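Local coordinates for organic hydroperoxide resistance protein (Legionella pneumophila, PDB 6MJN) that probably reduces organic hydroperoxides through active-site cysteines, as a dimeric thiol-dependent peroxidase of the OsmC/Ohr family, at residues E81-T86 and A107-L112. Residues are numbered along the deposited sequence; the frame is centred on the assembly and turned at random.
Sequences EDVSMT and AHITGL
Thr110 is gripped from two consecutive residues: Glu81 and Asp82 both face it, forming a classic beta bulge at the open end of the antiparallel hairpin. Thr110 O accepts from Glu81 N at 2.9 Å, while Thr110 N donates almost straight (175°) to Asp82 O. The side chains of Glu81 and Thr110 cross at about a right angle: CG2 of Thr110, anti to the backbone N, meets Glu81 OE1 at 3.6 Å, and OG1 lies near Asp82 CB. The extended chain of Glu81 runs beside Gly111, with OE2 3.8 Å from Gly111 CA. Regular pairing follows at Ser84 and His108, joined by two reciprocal backbone bonds; Ser84 OG rests 3.5 Å from His108 CB. On the other face, Ala107 CB touches Met85 SD at 3.7 Å. Met85 begins with CG anti to N, but its bend at chi2 (62°) and chi3 brings SD and CE back beside Ala107. Val83 and Ile109 lie side by side on this same buried face, with CG2 of Val83 3.9 Å from CG1 of Ile109. Helix 53-76 packs against Val83 and Met85, and helix 114-125 against Ala107 and Ile109. Strand 140-146 continues the sheet beyond 107-110, whereas beyond Ser84, Met85 and Thr86 an antiparallel strand of the second subunit extends it across the dimer interface.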
# COMPACT_ATOMS: atom_id res chain seq x y z
N GLU B 81 -17.22 -6.16 19.98
CA GLU B 81 -18.09 -4.99 19.97
C GLU B 81 -17.58 -3.94 18.99
O GLU B 81 -18.33 -3.50 18.12
CB GLU B 81 -18.23 -4.41 21.38
CG GLU B 81 -18.78 -5.38 22.41
CD GLU B 81 -18.87 -4.77 23.80
OE1 GLU B 81 -18.78 -3.53 23.91
OE2 GLU B 81 -19.03 -5.53 24.78
N ASP B 82 -16.31 -3.56 19.11
CA ASP B 82 -15.72 -2.56 18.23
C ASP B 82 -14.24 -2.86 18.04
O ASP B 82 -13.63 -3.61 18.82
CB ASP B 82 -15.93 -1.14 18.77
CG ASP B 82 -15.76 -0.07 17.71
OD1 ASP B 82 -15.66 -0.42 16.51
OD2 ASP B 82 -15.72 1.12 18.07
N VAL B 83 -13.66 -2.28 17.00
CA VAL B 83 -12.22 -2.36 16.77
C VAL B 83 -11.80 -1.11 16.01
O VAL B 83 -12.50 -0.65 15.10
CB VAL B 83 -11.82 -3.65 16.02
CG1 VAL B 83 -12.55 -3.74 14.69
CG2 VAL B 83 -10.31 -3.69 15.78
N SER B 84 -10.65 -0.56 16.39
CA SER B 84 -9.97 0.40 15.54
C SER B 84 -8.53 -0.07 15.36
O SER B 84 -8.00 -0.84 16.16
CB SER B 84 -10.00 1.81 16.13
OG SER B 84 -9.30 1.86 17.35
N MET B 85 -7.90 0.44 14.30
CA MET B 85 -6.61 -0.05 13.88
C MET B 85 -5.68 1.13 13.60
O MET B 85 -6.05 2.05 12.86
CB MET B 85 -6.77 -0.89 12.61
CG MET B 85 -5.69 -1.88 12.39
SD MET B 85 -5.61 -3.09 13.72
CE MET B 85 -3.82 -3.21 13.67
N THR B 86 -4.50 1.09 14.20
CA THR B 86 -3.42 2.04 13.99
C THR B 86 -2.29 1.32 13.26
O THR B 86 -1.91 0.21 13.65
CB THR B 86 -2.91 2.58 15.33
OG1 THR B 86 -3.97 3.26 16.01
CG2 THR B 86 -1.77 3.55 15.11
N ALA B 107 -3.81 -2.80 17.49
CA ALA B 107 -5.25 -2.97 17.45
C ALA B 107 -5.88 -2.54 18.77
O ALA B 107 -5.33 -2.80 19.84
CB ALA B 107 -5.61 -4.42 17.13
N HIS B 108 -7.02 -1.85 18.69
CA HIS B 108 -7.82 -1.51 19.87
C HIS B 108 -9.16 -2.22 19.72
O HIS B 108 -9.98 -1.85 18.87
CB HIS B 108 -8.00 -0.00 20.01
CG HIS B 108 -8.79 0.40 21.22
ND1 HIS B 108 -8.88 1.71 21.64
CD2 HIS B 108 -9.51 -0.33 22.11
CE1 HIS B 108 -9.64 1.77 22.72
NE2 HIS B 108 -10.03 0.55 23.03
N ILE B 109 -9.40 -3.22 20.58
CA ILE B 109 -10.54 -4.13 20.48
C ILE B 109 -11.40 -4.00 21.73
O ILE B 109 -10.88 -4.03 22.84
CB ILE B 109 -10.04 -5.58 20.30
CG1 ILE B 109 -9.33 -5.74 18.95
CG2 ILE B 109 -11.18 -6.56 20.41
CD1 ILE B 109 -8.75 -7.11 18.73
N THR B 110 -12.72 -3.81 21.54
CA THR B 110 -13.68 -3.78 22.63
C THR B 110 -14.45 -5.09 22.67
O THR B 110 -14.87 -5.60 21.62
CB THR B 110 -14.68 -2.61 22.48
OG1 THR B 110 -13.98 -1.43 22.07
CG2 THR B 110 -15.42 -2.34 23.78
N GLY B 111 -14.67 -5.63 23.87
CA GLY B 111 -15.55 -6.77 24.06
C GLY B 111 -14.86 -8.08 24.38
O GLY B 111 -15.54 -9.07 24.64
N LEU B 112 -13.53 -8.11 24.38
CA LEU B 112 -12.75 -9.30 24.66
C LEU B 112 -11.79 -9.03 25.80
O LEU B 112 -11.42 -7.87 26.05
CB LEU B 112 -11.95 -9.75 23.43
CG LEU B 112 -12.75 -10.05 22.17
CD1 LEU B 112 -11.79 -10.44 21.06
CD2 LEU B 112 -13.76 -11.13 22.43